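Local coordinates for protein arginase (Glaciozyma antarctica, PDB 5YNL) that probably hydrolyses L-arginine to L-ornithine and urea, as expected of a cold-adapted member of the arginase family from a psychrophilic yeast, at residues D286-D291 / I329-P334; K167-A172 / T278-L283; S200-L205 / K220-P225; P50-P55 / G145-T150. One frame throughout, in Å; residues are numbered along the deposited sequence.

In the fold
From the N terminus, contact 4 closes first, bringing the segment ahead of strand 57-63 onto the start of strand 147-152. Contact 2 opens at the end of helix 158-168 and closes at the entry to strand 281-286; contact 3, between the end of helix 198-202 and the segment before strand 228-233, falls wholly within that span. Contact 1 then joins the end of strand 281-286 to that of neighbouring strand 324-330. No contacts cross. Contacts 1, 2 and 4 all reach one parallel sheet: Ile329 N of contact 1 probably bonds to Thr150 O of contact 4, and Phe51 of contact 4 packs on Pro280 of contact 2. Contact 3 touches none of the others.

Contact 1: D286-D291 / I329-P334; sequences DVDALD and IMEINP
Glu331 reaches across to Asp286 along nearly its whole side chain. Its CG stands beside the backbone N and anti to the carbonyl carbon (chi1 -66°), and from there the chain runs on extended. Glu331 CB lies 3.6 Å from Asp286 OD1, and Glu331 CG is 3.3 Å from Asp286 OD2. At the tip, Glu331 OE2 comes to 2.9 Å from Asp286 OD2, an approach of two acceptors and not a hydrogen bond, with the carboxylate planes turned 84° apart. The hydrogen bond of OE2 goes instead to NE2 of His195. The other branch is looser: Glu331 OE1 stays 3.9 Å from Asp288 OD2.

The backbones are paired beside this cluster. Asp286 pairs with Met330 in a parallel bridge, and Val287 N donates to Met330 O over 3.1 Å, nearly straight at 174°. Val287 CG2 adds an apolar touch, 4.1 Å from Ile329 CG2. Asp286 OD1 takes the N-H of Asp288 N at 2.6 Å, an Asx turn that leads into the 3-10 segment 287-289. An alanine in place of Asp286 would probably leave that N-H without its side-chain acceptor and open a gap beside the Glu331 carboxylate.

Asp178 adds further acidic oxygens close to Asp286 and Asp288, while His155 touches Asp286 and His180 touches Asp288. Such acidic residues and histidines gathered at the ends of parallel strands are consistent with the dimanganese site of arginases, and the sequence DVDALD fits the Asp-rich metal-site motif of the family.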
# COMPACT_ATOMS: atom_id res chain seq x y z
N ASP A 286 -5.26 -2.42 -0.96
CA ASP A 286 -6.52 -1.82 -1.35
C ASP A 286 -7.58 -2.83 -1.04
O ASP A 286 -7.50 -3.97 -1.47
CB ASP A 286 -6.55 -1.53 -2.84
CG ASP A 286 -7.75 -0.72 -3.23
OD1 ASP A 286 -8.89 -1.21 -3.08
OD2 ASP A 286 -7.57 0.43 -3.69
N VAL A 287 -8.57 -2.39 -0.29
CA VAL A 287 -9.66 -3.24 0.17
C VAL A 287 -10.57 -3.73 -0.97
O VAL A 287 -11.25 -4.73 -0.82
CB VAL A 287 -10.40 -2.52 1.30
CG1 VAL A 287 -11.61 -3.28 1.78
CG2 VAL A 287 -9.44 -2.33 2.45
N ASP A 288 -10.53 -3.05 -2.12
CA ASP A 288 -11.27 -3.55 -3.30
C ASP A 288 -10.74 -4.90 -3.85
O ASP A 288 -11.36 -5.51 -4.72
CB ASP A 288 -11.43 -2.47 -4.39
CG ASP A 288 -10.28 -2.44 -5.43
OD1 ASP A 288 -9.18 -3.01 -5.21
OD2 ASP A 288 -10.48 -1.79 -6.49
N ALA A 289 -9.60 -5.36 -3.34
CA ALA A 289 -9.10 -6.67 -3.74
C ALA A 289 -9.85 -7.77 -3.00
O ALA A 289 -9.74 -8.95 -3.37
CB ALA A 289 -7.58 -6.80 -3.54
N LEU A 290 -10.60 -7.37 -1.97
CA LEU A 290 -11.26 -8.33 -1.10
C LEU A 290 -12.68 -8.66 -1.55
O LEU A 290 -13.21 -8.07 -2.50
CB LEU A 290 -11.32 -7.82 0.34
CG LEU A 290 -10.05 -7.74 1.20
CD1 LEU A 290 -10.42 -7.20 2.58
CD2 LEU A 290 -9.38 -9.10 1.33
N ASP A 291 -13.28 -9.63 -0.85
CA ASP A 291 -14.70 -9.95 -0.91
C ASP A 291 -15.27 -10.03 0.52
O ASP A 291 -14.54 -10.40 1.47
CB ASP A 291 -14.93 -11.29 -1.61
CG ASP A 291 -14.94 -11.18 -3.11
OD1 ASP A 291 -14.86 -10.04 -3.61
OD2 ASP A 291 -15.05 -12.23 -3.79
N ILE A 329 -3.83 1.24 3.77
CA ILE A 329 -5.10 0.54 3.74
C ILE A 329 -6.03 1.45 2.95
O ILE A 329 -6.53 2.46 3.49
CB ILE A 329 -5.67 0.35 5.16
CG1 ILE A 329 -4.67 -0.34 6.09
CG2 ILE A 329 -7.03 -0.39 5.10
CD1 ILE A 329 -4.56 -1.85 5.93
N MET A 330 -6.27 1.12 1.68
CA MET A 330 -6.92 2.07 0.79
C MET A 330 -8.37 1.69 0.46
O MET A 330 -8.78 0.54 0.66
CB MET A 330 -6.10 2.19 -0.50
CG MET A 330 -4.64 2.61 -0.30
SD MET A 330 -4.36 4.34 0.19
CE MET A 330 -2.66 4.56 -0.35
N GLU A 331 -9.14 2.65 -0.04
CA GLU A 331 -10.51 2.41 -0.50
C GLU A 331 -11.40 1.68 0.51
O GLU A 331 -12.17 0.80 0.16
CB GLU A 331 -10.52 1.72 -1.87
CG GLU A 331 -9.97 2.61 -2.98
CD GLU A 331 -10.21 2.06 -4.39
OE1 GLU A 331 -11.31 1.50 -4.65
OE2 GLU A 331 -9.29 2.21 -5.23
N ILE A 332 -11.29 2.11 1.77
CA ILE A 332 -11.99 1.49 2.89
C ILE A 332 -13.52 1.55 2.74
O ILE A 332 -14.19 0.54 2.90
CB ILE A 332 -11.53 2.11 4.23
CG1 ILE A 332 -10.09 1.71 4.53
CG2 ILE A 332 -12.46 1.72 5.36
CD1 ILE A 332 -9.33 2.71 5.37
N ASN A 333 -14.05 2.73 2.42
CA ASN A 333 -15.48 2.93 2.13
C ASN A 333 -16.49 2.38 3.14
O ASN A 333 -16.85 1.21 3.08
CB ASN A 333 -15.83 2.49 0.70
CG ASN A 333 -15.80 3.65 -0.28
OD1 ASN A 333 -16.28 4.75 0.03
ND2 ASN A 333 -15.22 3.42 -1.45
N PRO A 334 -17.02 3.26 4.00
CA PRO A 334 -17.77 3.01 5.24
C PRO A 334 -18.96 2.07 5.11
O PRO A 334 -19.90 2.25 5.88
CB PRO A 334 -18.27 4.40 5.65
CG PRO A 334 -18.30 5.19 4.37
CD PRO A 334 -17.12 4.67 3.59

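Contact 2: K167-A172 / T278-L283; sequences KAYPEA and TRPIHL
Pro280 packs against both Tyr169 and Ala172, and here the contact is densest. Its CB lies over one face of the Tyr169 ring, and Pro280 CG comes to 3.7 Å from Tyr169 CD1. Ala172 CB meets Pro280 CB at 3.9 Å, and Ala172 CA makes a CA-H...O contact with Pro280 O at 3.3 Å. The type I turn from Tyr169 to Ala172, between helix 158-168 and strand 173-177, thus meets the entry to neighbouring strand 281-286 of the parallel sheet.

On the exposed side, a polar grip replaces this fit. Arg279 runs extended from CG to NE (chi2 -172°) across the Glu171 carbonyl. Arg279 NH2 bonds twice: to Glu171 O at 3.2 Å, from above the carbonyl plane, and to Glu171 OE1 at 2.7 Å in a salt bridge. The latter is bent to 134°, with the carboxylate and guanidinium planes 40° apart. A serine in place of Arg279 would probably leave the Glu171 carboxylate without its charge mate and free to turn.

One nitrogen thus serves two acceptors, so the guanidinium grips both the main-chain carbonyl and the carboxylate of Glu171; solvent would probably weaken the ionic share more than the proline packing.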
# COMPACT_ATOMS: atom_id res chain seq x y z
N LYS A 167 11.55 7.71 -0.32
CA LYS A 167 12.40 8.86 -0.03
C LYS A 167 13.24 8.49 1.18
O LYS A 167 14.45 8.71 1.20
CB LYS A 167 11.55 10.09 0.29
CG LYS A 167 12.33 11.29 0.83
CD LYS A 167 12.25 12.45 -0.15
CE LYS A 167 10.82 12.73 -0.54
NZ LYS A 167 9.96 13.04 0.64
N ALA A 168 12.58 7.92 2.18
CA ALA A 168 13.25 7.49 3.40
C ALA A 168 13.89 6.11 3.24
O ALA A 168 14.90 5.82 3.86
CB ALA A 168 12.29 7.49 4.55
N TYR A 169 13.29 5.26 2.42
CA TYR A 169 13.87 3.94 2.16
C TYR A 169 14.01 3.72 0.66
O TYR A 169 13.11 3.14 0.03
CB TYR A 169 13.01 2.83 2.78
CG TYR A 169 12.84 2.92 4.29
CD1 TYR A 169 13.89 2.63 5.15
CD2 TYR A 169 11.61 3.28 4.85
CE1 TYR A 169 13.73 2.70 6.52
CE2 TYR A 169 11.44 3.36 6.23
CZ TYR A 169 12.51 3.06 7.07
OH TYR A 169 12.36 3.13 8.44
N PRO A 170 15.12 4.20 0.08
CA PRO A 170 15.36 4.02 -1.35
C PRO A 170 15.55 2.56 -1.69
O PRO A 170 15.42 2.18 -2.85
CB PRO A 170 16.67 4.77 -1.60
CG PRO A 170 16.75 5.76 -0.49
CD PRO A 170 16.09 5.11 0.70
N GLU A 171 15.88 1.74 -0.70
CA GLU A 171 16.06 0.33 -0.96
C GLU A 171 14.85 -0.51 -0.58
O GLU A 171 14.95 -1.73 -0.44
CB GLU A 171 17.32 -0.18 -0.26
CG GLU A 171 18.63 0.49 -0.77
CD GLU A 171 18.84 0.28 -2.26
OE1 GLU A 171 18.24 -0.67 -2.82
OE2 GLU A 171 19.58 1.05 -2.89
N ALA A 172 13.69 0.14 -0.43
CA ALA A 172 12.47 -0.60 -0.07
C ALA A 172 11.92 -1.39 -1.26
O ALA A 172 12.32 -1.16 -2.41
CB ALA A 172 11.40 0.35 0.46
N THR A 278 16.20 -8.52 3.15
CA THR A 278 16.89 -7.39 3.77
C THR A 278 16.31 -6.02 3.39
O THR A 278 16.74 -5.01 3.93
CB THR A 278 18.41 -7.43 3.50
OG1 THR A 278 18.64 -7.76 2.13
CG2 THR A 278 19.09 -8.47 4.39
N ARG A 279 15.34 -5.99 2.49
CA ARG A 279 14.71 -4.73 2.06
C ARG A 279 13.50 -4.35 2.91
O ARG A 279 12.69 -5.21 3.25
CB ARG A 279 14.27 -4.83 0.59
CG ARG A 279 15.43 -4.84 -0.45
CD ARG A 279 14.87 -4.76 -1.85
NE ARG A 279 15.87 -4.99 -2.90
CZ ARG A 279 16.63 -4.04 -3.45
NH1 ARG A 279 17.49 -4.37 -4.39
NH2 ARG A 279 16.53 -2.78 -3.07
N PRO A 280 13.37 -3.05 3.24
CA PRO A 280 12.15 -2.59 3.91
C PRO A 280 10.95 -2.92 3.02
O PRO A 280 11.11 -2.92 1.81
CB PRO A 280 12.33 -1.07 3.99
CG PRO A 280 13.81 -0.84 3.88
CD PRO A 280 14.30 -1.94 2.95
N ILE A 281 9.79 -3.22 3.60
CA ILE A 281 8.62 -3.55 2.80
C ILE A 281 7.56 -2.46 2.90
O ILE A 281 7.19 -2.03 4.01
CB ILE A 281 7.99 -4.92 3.22
CG1 ILE A 281 8.79 -6.09 2.63
CG2 ILE A 281 6.52 -5.01 2.80
CD1 ILE A 281 8.53 -7.47 3.32
N HIS A 282 7.05 -2.02 1.74
CA HIS A 282 5.91 -1.14 1.68
C HIS A 282 4.73 -1.99 1.22
O HIS A 282 4.70 -2.48 0.08
CB HIS A 282 6.15 0.01 0.68
CG HIS A 282 5.15 1.13 0.78
ND1 HIS A 282 4.03 1.09 1.59
CD2 HIS A 282 5.10 2.33 0.15
CE1 HIS A 282 3.35 2.21 1.47
NE2 HIS A 282 3.97 2.98 0.59
N LEU A 283 3.76 -2.20 2.11
CA LEU A 283 2.58 -2.98 1.72
C LEU A 283 1.43 -2.04 1.46
O LEU A 283 0.88 -1.43 2.40
CB LEU A 283 2.18 -4.00 2.80
CG LEU A 283 0.94 -4.87 2.56
CD1 LEU A 283 1.00 -5.68 1.24
CD2 LEU A 283 0.78 -5.81 3.73

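Contact 3: S200-L205 / K220-P225; sequences SFLLGL and KPCLKP
The flat peptide carbonyl of Leu202 is met from above its plane by Leu223 N, which donates to Leu202 O at 3.2 Å, 36° out of that plane, with an N-H...O angle of 148°. Pro221 CA also approaches Leu202 O, in a CA-H...O contact of 3.2 Å. The puckered ring of Pro221 is set against Gly204, with Pro221 CG 3.5 Å from Gly204 CA. The aromatic ring of Phe201 turns elsewhere, meeting the ring of Phe216 with the two planes inclined to each other.

The carbonyl of Leu202 is available to the second segment because the helix stops here in a Schellman motif. Leu205 N bonds back to Ser200 O, and Gly204 N makes a weak bond to Phe201 O. Gly204 is the C-prime residue, with positive phi. A CB modelled at this position would fall 2.4 Å from Pro221 CG, so both the positive phi and the close proline fit a residue without a side chain.

Near the end of the helix, Leu202 and Leu203 both pack on Leu223. Leu203 starts out away from the second segment, yet its CG, beside the backbone N and anti to the carbonyl carbon (chi1 -67°), carries CD2 back over it. Leu203 CD2 reaches 3.3 Å from Leu223 O and 3.9 Å from Leu223 CD2, and it also touches Pro225. Leu202 CB also packs 4.1 Å from Leu223 CB. Cys222 and Leu223 touch Phe166 of helix 158-168, and Leu203 and Pro225 touch Ile249.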
# COMPACT_ATOMS: atom_id res chain seq x y z
N SER A 200 2.64 4.40 -12.91
CA SER A 200 3.32 4.92 -14.08
C SER A 200 4.20 6.13 -13.74
O SER A 200 5.20 6.39 -14.42
CB SER A 200 2.31 5.25 -15.18
OG SER A 200 1.59 6.44 -14.91
N PHE A 201 3.84 6.87 -12.69
CA PHE A 201 4.64 8.03 -12.27
C PHE A 201 5.80 7.54 -11.40
O PHE A 201 6.93 8.01 -11.53
CB PHE A 201 3.78 9.03 -11.48
CG PHE A 201 2.79 9.81 -12.33
CD1 PHE A 201 1.60 9.23 -12.76
CD2 PHE A 201 3.04 11.14 -12.64
CE1 PHE A 201 0.69 9.95 -13.53
CE2 PHE A 201 2.12 11.88 -13.41
CZ PHE A 201 0.95 11.28 -13.86
N LEU A 202 5.52 6.60 -10.49
CA LEU A 202 6.57 6.07 -9.61
C LEU A 202 7.65 5.34 -10.40
O LEU A 202 8.82 5.35 -10.01
CB LEU A 202 5.97 5.16 -8.55
CG LEU A 202 4.90 5.85 -7.70
CD1 LEU A 202 4.08 4.82 -6.94
CD2 LEU A 202 5.50 6.90 -6.76
N LEU A 203 7.25 4.70 -11.50
CA LEU A 203 8.20 3.99 -12.34
C LEU A 203 8.92 4.99 -13.23
O LEU A 203 10.02 4.74 -13.72
CB LEU A 203 7.50 2.92 -13.17
CG LEU A 203 6.92 1.76 -12.35
CD1 LEU A 203 5.84 1.05 -13.13
CD2 LEU A 203 8.03 0.76 -11.95
N GLY A 204 8.30 6.15 -13.41
CA GLY A 204 8.90 7.22 -14.18
C GLY A 204 8.78 7.02 -15.67
O GLY A 204 9.72 6.54 -16.32
N LEU A 205 7.63 7.37 -16.22
CA LEU A 205 7.49 7.47 -17.66
C LEU A 205 6.48 8.56 -17.98
O LEU A 205 6.01 8.66 -19.12
CB LEU A 205 7.12 6.11 -18.31
CG LEU A 205 6.08 5.12 -17.76
CD1 LEU A 205 6.56 4.40 -16.50
CD2 LEU A 205 4.74 5.77 -17.52
N LYS A 220 9.83 12.11 -8.09
CA LYS A 220 10.96 11.44 -8.71
C LYS A 220 10.59 9.96 -8.82
O LYS A 220 9.94 9.40 -7.93
CB LYS A 220 12.23 11.61 -7.88
N PRO A 221 10.97 9.34 -9.95
CA PRO A 221 10.77 7.90 -10.13
C PRO A 221 11.59 7.17 -9.08
O PRO A 221 12.81 7.06 -9.22
CB PRO A 221 11.35 7.63 -11.52
CG PRO A 221 11.30 8.94 -12.22
CD PRO A 221 11.50 9.98 -11.16
N CYS A 222 10.94 6.68 -8.03
CA CYS A 222 11.68 6.08 -6.92
C CYS A 222 11.54 4.56 -6.90
O CYS A 222 12.06 3.89 -6.00
CB CYS A 222 11.20 6.69 -5.60
SG CYS A 222 9.43 6.47 -5.26
N LEU A 223 10.84 4.02 -7.90
CA LEU A 223 10.49 2.60 -7.93
C LEU A 223 10.98 1.90 -9.20
O LEU A 223 10.49 2.18 -10.30
CB LEU A 223 8.98 2.42 -7.83
CG LEU A 223 8.52 0.97 -7.77
CD1 LEU A 223 8.70 0.41 -6.37
CD2 LEU A 223 7.07 0.83 -8.22
N LYS A 224 11.94 1.00 -9.04
CA LYS A 224 12.38 0.13 -10.13
C LYS A 224 11.33 -0.95 -10.37
O LYS A 224 10.72 -1.44 -9.41
CB LYS A 224 13.73 -0.50 -9.78
CG LYS A 224 14.94 0.45 -9.84
CD LYS A 224 16.03 0.05 -8.82
CE LYS A 224 17.39 0.71 -9.09
NZ LYS A 224 18.23 0.06 -10.15
N PRO A 225 11.10 -1.34 -11.63
CA PRO A 225 10.08 -2.34 -11.98
C PRO A 225 10.30 -3.73 -11.37
O PRO A 225 9.37 -4.54 -11.36
CB PRO A 225 10.20 -2.43 -13.51
CG PRO A 225 11.60 -1.92 -13.84
CD PRO A 225 11.79 -0.82 -12.83

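Contact 4: P50-P55 / G145-T150; sequences PFLATP and GQLTVT
Gly145 O is held by the N-H of Ala53 and hemmed in by the side chain of Leu52. Ala53 N donates to Gly145 O over 3.1 Å at an N-H...O angle of 162°, tilted 20° from the carbonyl plane. Leu52 CA adds a longer CA-H...O contact of 3.6 Å to the same Gly145 O. The leucine side chain then lies alongside the carbonyl, with Leu52 CG at 3.4 Å and Leu52 CD1 at 3.3 Å from Gly145 O. A chi2 of 18°, close to eclipsed, goes with this placing of CD1 and may reflect strain or an imprecise fit. From CD1 the contact continues along the second segment to Gln146 O, while Leu52 CD2 meets Leu147 CD1 at 4.3 Å. Trp95 touches both Leu52 and Leu147.

The approach of the two chains is close at Gly145. Ala53 CB is 3.9 Å from Gly145 CA, and a CB modelled on Gly145 would fall 2.6 Å from Ala53 CB, a clash that the glycine avoids. Gln146 turns away from the first segment, and its amide is fixed by His141 and Asp98.

The contact therefore brings the segment leading to strand 57-63 against the start of strand 147-152, its sheet neighbour. Its chemistry is sparse: one backbone hydrogen bond partly sheathed by leucine methyl and methine groups, which probably limits access of water to the shared carbonyl.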
# COMPACT_ATOMS: atom_id res chain seq x y z
N PRO A 50 15.02 -4.31 11.69
CA PRO A 50 16.32 -3.62 11.52
C PRO A 50 16.13 -2.16 11.14
O PRO A 50 17.12 -1.45 11.01
CB PRO A 50 16.96 -4.36 10.33
CG PRO A 50 15.88 -5.32 9.77
CD PRO A 50 14.58 -4.99 10.46
N PHE A 51 14.88 -1.73 10.96
CA PHE A 51 14.60 -0.38 10.47
C PHE A 51 13.96 0.56 11.51
O PHE A 51 14.35 1.73 11.63
CB PHE A 51 13.71 -0.46 9.22
CG PHE A 51 14.23 -1.38 8.16
CD1 PHE A 51 15.49 -1.17 7.59
CD2 PHE A 51 13.48 -2.47 7.73
CE1 PHE A 51 15.98 -2.04 6.61
CE2 PHE A 51 13.96 -3.33 6.75
CZ PHE A 51 15.21 -3.12 6.19
N LEU A 52 12.98 0.04 12.25
CA LEU A 52 12.15 0.87 13.14
C LEU A 52 12.85 1.45 14.36
O LEU A 52 13.92 0.99 14.76
CB LEU A 52 10.90 0.09 13.60
CG LEU A 52 9.61 0.30 12.81
CD1 LEU A 52 9.90 0.90 11.45
CD2 LEU A 52 8.87 -1.02 12.63
N ALA A 53 12.23 2.47 14.96
CA ALA A 53 12.76 3.13 16.15
C ALA A 53 12.45 2.33 17.42
O ALA A 53 11.32 1.84 17.59
CB ALA A 53 12.21 4.54 16.28
N THR A 54 13.47 2.25 18.28
CA THR A 54 13.47 1.40 19.47
C THR A 54 12.30 1.63 20.42
O THR A 54 11.89 0.70 21.11
CB THR A 54 14.79 1.51 20.25
N PRO A 55 11.80 2.87 20.50
CA PRO A 55 10.41 2.97 21.00
C PRO A 55 9.36 2.87 19.86
O PRO A 55 9.09 3.88 19.19
CB PRO A 55 10.38 4.33 21.72
CG PRO A 55 11.54 5.10 21.18
CD PRO A 55 12.57 4.12 20.72
N GLY A 145 11.60 6.65 12.02
CA GLY A 145 11.57 5.26 12.47
C GLY A 145 10.15 4.75 12.72
O GLY A 145 9.94 3.65 13.24
N GLN A 146 9.17 5.55 12.35
CA GLN A 146 7.80 5.11 12.53
C GLN A 146 7.40 4.13 11.44
O GLN A 146 8.03 4.07 10.38
CB GLN A 146 6.85 6.31 12.54
CG GLN A 146 7.13 7.28 13.65
CD GLN A 146 6.02 8.28 13.81
OE1 GLN A 146 5.16 8.40 12.94
NE2 GLN A 146 6.02 9.00 14.92
N LEU A 147 6.38 3.33 11.71
CA LEU A 147 5.74 2.56 10.65
C LEU A 147 4.54 3.42 10.25
O LEU A 147 3.67 3.64 11.08
CB LEU A 147 5.28 1.19 11.18
CG LEU A 147 5.05 0.03 10.21
CD1 LEU A 147 4.91 -1.25 11.00
CD2 LEU A 147 3.82 0.28 9.35
N THR A 148 4.51 3.94 9.03
CA THR A 148 3.44 4.85 8.62
C THR A 148 2.23 4.08 8.08
O THR A 148 2.30 3.43 7.02
CB THR A 148 3.91 5.83 7.55
OG1 THR A 148 5.19 6.35 7.93
CG2 THR A 148 2.90 6.95 7.36
N VAL A 149 1.12 4.16 8.81
CA VAL A 149 -0.12 3.54 8.38
C VAL A 149 -0.93 4.60 7.62
O VAL A 149 -1.45 5.53 8.23
CB VAL A 149 -0.95 3.00 9.58
CG1 VAL A 149 -2.24 2.34 9.11
CG2 VAL A 149 -0.12 2.01 10.41
N THR A 150 -1.01 4.47 6.29
CA THR A 150 -1.85 5.41 5.54
C THR A 150 -3.23 4.83 5.34
O THR A 150 -3.41 3.75 4.72
CB THR A 150 -1.26 5.84 4.19
OG1 THR A 150 0.12 6.20 4.35
CG2 THR A 150 -2.02 7.06 3.68